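Local atomic coordinates of serine protease inhibitor 4, isoform B (Drosophila melanogaster, PDB entry 4P0F), a protein that belongs to the serpin family and probably inhibits serine and cysteine endopeptidases, captured here in its cleaved form. Residues K149-A154 and I317-I322; V313-H318 and G336-R341. One frame throughout, in Å; residues are numbered along the deposited sequence.

Interaction 1 (K149-A154 and I317-I322)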
loop_
_atom_site.group_PDB
_atom_site.type_symbol
_atom_site.label_atom_id
_atom_site.label_comp_id
_atom_site.label_asym_id
_atom_site.label_seq_id
_atom_site.Cartn_x
_atom_site.Cartn_y
_atom_site.Cartn_z
ATOM N N LYS A 149 6.092 -2.040 13.092
ATOM C CA LYS A 149 6.999 -1.569 14.136
ATOM C C LYS A 149 8.241 -0.945 13.535
ATOM O O LYS A 149 8.661 -1.312 12.436
ATOM C CB LYS A 149 7.407 -2.720 15.051
ATOM C CG LYS A 149 6.257 -3.487 15.646
ATOM C CD LYS A 149 6.778 -4.521 16.631
ATOM C CE LYS A 149 5.665 -5.177 17.425
ATOM N NZ LYS A 149 6.221 -6.074 18.475
ATOM N N ASP A 150 8.834 -0.010 14.275
ATOM C CA ASP A 150 10.050 0.675 13.852
ATOM C C ASP A 150 9.990 1.175 12.415
ATOM O O ASP A 150 10.937 0.972 11.653
ATOM C CB ASP A 150 11.264 -0.246 14.007
ATOM C CG ASP A 150 12.592 0.511 13.935
ATOM O OD1 ASP A 150 12.663 1.661 14.425
ATOM O OD2 ASP A 150 13.565 -0.042 13.382
ATOM N N LEU A 151 8.904 1.848 12.040
ATOM C CA LEU A 151 8.771 2.346 10.667
ATOM C C LEU A 151 9.944 3.239 10.278
ATOM O O LEU A 151 10.617 2.985 9.281
ATOM C CB LEU A 151 7.462 3.120 10.482
ATOM C CG LEU A 151 7.260 3.700 9.071
ATOM C CD1 LEU A 151 7.007 2.597 8.076
ATOM C CD2 LEU A 151 6.144 4.710 9.038
ATOM N N VAL A 152 10.178 4.289 11.064
ATOM C CA VAL A 152 11.216 5.268 10.759
ATOM C C VAL A 152 12.390 5.096 11.708
ATOM O O VAL A 152 12.268 5.417 12.881
ATOM C CB VAL A 152 10.682 6.707 10.864
ATOM C CG1 VAL A 152 11.757 7.703 10.443
ATOM C CG2 VAL A 152 9.434 6.867 10.009
ATOM N N PRO A 153 13.527 4.582 11.212
ATOM C CA PRO A 153 14.650 4.367 12.134
ATOM C C PRO A 153 15.238 5.670 12.627
ATOM O O PRO A 153 15.230 6.662 11.897
ATOM C CB PRO A 153 15.682 3.608 11.289
ATOM C CG PRO A 153 14.983 3.206 10.043
ATOM C CD PRO A 153 13.855 4.155 9.841
ATOM N N ALA A 154 15.763 5.666 13.846
ATOM C CA ALA A 154 16.369 6.855 14.409
ATOM C C ALA A 154 17.513 7.343 13.533
ATOM O O ALA A 154 17.766 8.547 13.473
ATOM C CB ALA A 154 16.869 6.582 15.820
ATOM N N ILE A 317 9.901 5.633 3.471
ATOM C CA ILE A 317 9.958 4.263 3.978
ATOM C C ILE A 317 8.555 3.680 4.009
ATOM O O ILE A 317 7.626 4.313 4.487
ATOM C CB ILE A 317 10.586 4.206 5.383
ATOM C CG1 ILE A 317 12.024 4.729 5.336
ATOM C CG2 ILE A 317 10.574 2.786 5.904
ATOM C CD1 ILE A 317 12.574 5.159 6.677
ATOM N N HIS A 318 8.409 2.469 3.483
ATOM C CA HIS A 318 7.127 1.798 3.476
ATOM C C HIS A 318 7.281 0.431 4.085
ATOM O O HIS A 318 8.222 -0.296 3.761
ATOM C CB HIS A 318 6.579 1.677 2.059
ATOM C CG HIS A 318 5.194 1.121 1.991
ATOM N ND1 HIS A 318 4.079 1.850 2.347
ATOM C CD2 HIS A 318 4.737 -0.090 1.593
ATOM C CE1 HIS A 318 2.998 1.116 2.161
ATOM N NE2 HIS A 318 3.369 -0.068 1.710
ATOM N N LYS A 319 6.355 0.095 4.969
ATOM C CA LYS A 319 6.316 -1.237 5.566
ATOM C C LYS A 319 4.902 -1.761 5.523
ATOM O O LYS A 319 3.960 -1.014 5.756
ATOM C CB LYS A 319 6.817 -1.208 7.006
ATOM C CG LYS A 319 8.297 -0.949 7.160
ATOM C CD LYS A 319 8.788 -1.423 8.540
ATOM C CE LYS A 319 10.249 -1.039 8.778
ATOM N NZ LYS A 319 10.799 -1.410 10.131
ATOM N N ALA A 320 4.755 -3.055 5.243
ATOM C CA ALA A 320 3.432 -3.657 5.157
ATOM C C ALA A 320 3.440 -5.103 5.664
ATOM O O ALA A 320 4.481 -5.765 5.720
ATOM C CB ALA A 320 2.919 -3.585 3.736
ATOM N N PHE A 321 2.255 -5.544 6.074
ATOM C CA PHE A 321 2.042 -6.856 6.680
ATOM C C PHE A 321 0.686 -7.377 6.245
ATOM O O PHE A 321 -0.261 -6.605 6.143
ATOM C CB PHE A 321 2.096 -6.764 8.208
ATOM C CG PHE A 321 1.675 -8.027 8.910
ATOM C CD1 PHE A 321 0.344 -8.250 9.227
ATOM C CD2 PHE A 321 2.601 -8.996 9.222
ATOM C CE1 PHE A 321 -0.046 -9.418 9.854
ATOM C CE2 PHE A 321 2.213 -10.171 9.850
ATOM C CZ PHE A 321 0.894 -10.371 10.171
ATOM N N ILE A 322 0.588 -8.683 6.008
ATOM C CA ILE A 322 -0.703 -9.304 5.748
ATOM C C ILE A 322 -0.697 -10.734 6.295
ATOM O O ILE A 322 0.326 -11.414 6.258
ATOM C CB ILE A 322 -1.046 -9.303 4.234
ATOM C CG1 ILE A 322 -2.470 -9.824 4.002
ATOM C CG2 ILE A 322 -0.043 -10.123 3.446
ATOM C CD1 ILE A 322 -3.031 -9.458 2.611
#

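Interaction 2 (V313-H318 and G336-R341)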
loop_
_atom_site.group_PDB
_atom_site.type_symbol
_atom_site.label_atom_id
_atom_site.label_comp_id
_atom_site.label_asym_id
_atom_site.label_seq_id
_atom_site.Cartn_x
_atom_site.Cartn_y
_atom_site.Cartn_z
ATOM N N VAL A 313 13.476 15.800 0.275
ATOM C CA VAL A 313 13.117 14.524 0.883
ATOM C C VAL A 313 14.361 13.661 1.067
ATOM O O VAL A 313 15.107 13.440 0.113
ATOM C CB VAL A 313 12.073 13.787 0.015
ATOM C CG1 VAL A 313 11.793 12.399 0.554
ATOM C CG2 VAL A 313 10.791 14.598 -0.064
ATOM N N SER A 314 14.585 13.177 2.289
ATOM C CA SER A 314 15.742 12.327 2.582
ATOM C C SER A 314 15.413 10.839 2.612
ATOM O O SER A 314 16.308 10.009 2.480
ATOM C CB SER A 314 16.357 12.716 3.925
ATOM O OG SER A 314 15.352 12.792 4.917
ATOM N N ALA A 315 14.146 10.502 2.837
ATOM C CA ALA A 315 13.744 9.099 2.841
ATOM C C ALA A 315 12.248 8.940 2.656
ATOM O O ALA A 315 11.462 9.766 3.116
ATOM C CB ALA A 315 14.178 8.431 4.138
ATOM N N ILE A 316 11.857 7.865 1.967
ATOM C CA ILE A 316 10.469 7.430 1.932
ATOM C C ILE A 316 10.479 5.964 2.319
ATOM O O ILE A 316 11.047 5.153 1.601
ATOM C CB ILE A 316 9.805 7.578 0.544
ATOM C CG1 ILE A 316 9.975 8.994 -0.003
ATOM C CG2 ILE A 316 8.328 7.189 0.635
ATOM C CD1 ILE A 316 9.369 9.203 -1.397
ATOM N N ILE A 317 9.901 5.633 3.471
ATOM C CA ILE A 317 9.958 4.263 3.978
ATOM C C ILE A 317 8.555 3.680 4.009
ATOM O O ILE A 317 7.626 4.313 4.487
ATOM C CB ILE A 317 10.586 4.206 5.383
ATOM C CG1 ILE A 317 12.024 4.729 5.336
ATOM C CG2 ILE A 317 10.574 2.786 5.904
ATOM C CD1 ILE A 317 12.574 5.159 6.677
ATOM N N HIS A 318 8.409 2.469 3.483
ATOM C CA HIS A 318 7.127 1.798 3.476
ATOM C C HIS A 318 7.281 0.431 4.085
ATOM O O HIS A 318 8.222 -0.296 3.761
ATOM C CB HIS A 318 6.579 1.677 2.059
ATOM C CG HIS A 318 5.194 1.121 1.991
ATOM N ND1 HIS A 318 4.079 1.850 2.347
ATOM C CD2 HIS A 318 4.737 -0.090 1.593
ATOM C CE1 HIS A 318 2.998 1.116 2.161
ATOM N NE2 HIS A 318 3.369 -0.068 1.710
ATOM N N GLY A 336 6.257 6.583 5.638
ATOM C CA GLY A 336 6.839 7.752 6.272
ATOM C C GLY A 336 7.779 8.449 5.309
ATOM O O GLY A 336 8.663 7.820 4.733
ATOM N N MET A 337 7.578 9.757 5.149
ATOM C CA MET A 337 8.433 10.582 4.296
ATOM C C MET A 337 9.169 11.587 5.147
ATOM O O MET A 337 8.535 12.437 5.764
ATOM C CB MET A 337 7.622 11.329 3.246
ATOM C CG MET A 337 7.050 10.464 2.123
ATOM S SD MET A 337 6.306 11.434 0.783
ATOM C CE MET A 337 7.431 12.840 0.785
ATOM N N ALA A 338 10.492 11.491 5.181
ATOM C CA ALA A 338 11.308 12.430 5.952
ATOM C C ALA A 338 11.737 13.584 5.071
ATOM O O ALA A 338 12.274 13.364 3.997
ATOM C CB ALA A 338 12.514 11.731 6.531
ATOM N N VAL A 339 11.510 14.808 5.550
ATOM C CA VAL A 339 11.864 16.030 4.828
ATOM C C VAL A 339 12.877 16.785 5.669
ATOM O O VAL A 339 12.652 17.000 6.860
ATOM C CB VAL A 339 10.630 16.905 4.555
ATOM C CG1 VAL A 339 11.012 18.205 3.856
ATOM C CG2 VAL A 339 9.612 16.139 3.710
ATOM N N ARG A 340 13.997 17.151 5.053
ATOM C CA ARG A 340 15.103 17.798 5.752
ATOM C C ARG A 340 15.473 19.115 5.098
ATOM O O ARG A 340 15.167 19.350 3.943
ATOM C CB ARG A 340 16.330 16.883 5.768
ATOM C CG ARG A 340 16.773 16.460 4.373
ATOM C CD ARG A 340 18.201 15.973 4.343
ATOM N NE ARG A 340 19.116 17.071 4.631
ATOM C CZ ARG A 340 20.396 16.925 4.948
ATOM N NH1 ARG A 340 20.936 15.717 5.023
ATOM N NH2 ARG A 340 21.130 17.999 5.202
ATOM N N ARG A 341 16.156 19.978 5.826
ATOM C CA ARG A 341 16.704 21.152 5.168
ATOM C C ARG A 341 17.879 20.704 4.304
ATOM O O ARG A 341 18.612 19.785 4.665
ATOM C CB ARG A 341 17.121 22.208 6.183
ATOM C CG ARG A 341 18.174 21.778 7.164
ATOM C CD ARG A 341 18.931 23.005 7.668
ATOM N NE ARG A 341 19.726 23.595 6.596
ATOM C CZ ARG A 341 20.182 24.847 6.590
ATOM N NH1 ARG A 341 19.927 25.660 7.605
ATOM N NH2 ARG A 341 20.894 25.286 5.560
#

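Interaction 1 (K149-A154 and I317-I322)
Lys319 turns its CG anti to its own carbonyl carbon (chi1 -70°) and then runs extended, which carries its ammonium group to the backbone of Lys149 and Asp150. Leu151 has CG anti to its backbone N, and its CD1 reaches the aliphatic part of Lys319. The two side chains slide past each other in opposite directions, with Leu151 CD1 3.9 Å from Lys319 CG. Two hydrogen bonds hold the tip of the lysine. Lys319 NZ lies 3.1 Å from Lys149 O, in the plane of that carbonyl. Lys319 NZ lies 2.8 Å from Asp150 O, but there it sits above the carbonyl plane, 64° out of it. The carboxylate of Asp150 is near but forms no salt bridge, with OD2 4.5 Å from Lys319 NZ. Further along, Ile317 packs CG2 against the carbonyl of Leu151, 3.4 Å from Leu151 O. Ile317 CD1 meets Pro153 CD tip to tip at 3.6 Å. Leu151 also packs on Asn137 and Val140 of helix 129-143, and Asn137 OD1 accepts from Val152 N. This is the serpin arrangement in which helix F (129-143) and the loop after it lie over beta-sheet A, here on strand 311-324. An alanine in place of Lys319 would probably leave the carbonyl oxygens of Lys149 and Asp150 without this donor and the loop freer to move. The contact combines apolar packing with a cation held by neutral carbonyls, and the nearby aspartate probably helps to stabilise that positive charge.

Interaction 2 (V313-H318 and G336-R341)
Met337 and Ile316 lie side by side on the buried face of this strand pair, pointing the same way, with Met337 CG 3.8 Å from Ile316 CG2. The Met337 chain bends at chi3 (35°), which places Met337 CE 3.9 Å from Val313 CG2. Val313 CG2 also meets Val339 CG2 at 4.2 Å. Met337 packs on Cys44 and Ala48 of helix 38-49, while Val313 and Ile316 touch Phe295, so this face is closed over. The backbones are regular at one end. Ile317 N to Gly336 O is 2.8 Å, and Gly336 N returns a bond to Ile317 O. Ala338 N then binds Ala315 O at 2.9 Å. Past this point the register shifts by one residue at a beta bulge around Ser314, whose N binds Ala338 O at 2.9 Å. Ala315 N is buried with no partner in the model. The end beyond the bulge is looser and nearer solvent. There exposed Ser314 rests its CB against Arg340 CD at 3.8 Å. Arg340 turns its guanidinium to Arg341 O, which takes NE and NH2 together in the guanidinium plane, and NH2 also forms a salt bridge with Glu160. The arrangement is an antiparallel beta hairpin. Its strand 328-341, paired on its other edge with strand 161-174, is the inserted reactive-centre loop that characterises cleaved serpins.

The two interactions meet on strand 311-324 and share Ile317 and His318. Their centres are 13 Å apart, and Leu151 CD2 of interaction 1 packs 3.9 Å from Gly336 N of interaction 2. Along the chain the order is 149-154, then 313-318 running on into 317-322, then 336-341. Interaction 2 pairs strand 311-324 edge to edge with strand 328-341 within the sheet. Interaction 1 lays the loop after helix 129-143 over one face of that sheet, opposite the face covered by helix 38-49. Strand 311-324 therefore borders the inserted strand, the mark of a cleaved serpin, and also meets the loop that follows helix 129-143, a feature of the serpin fold.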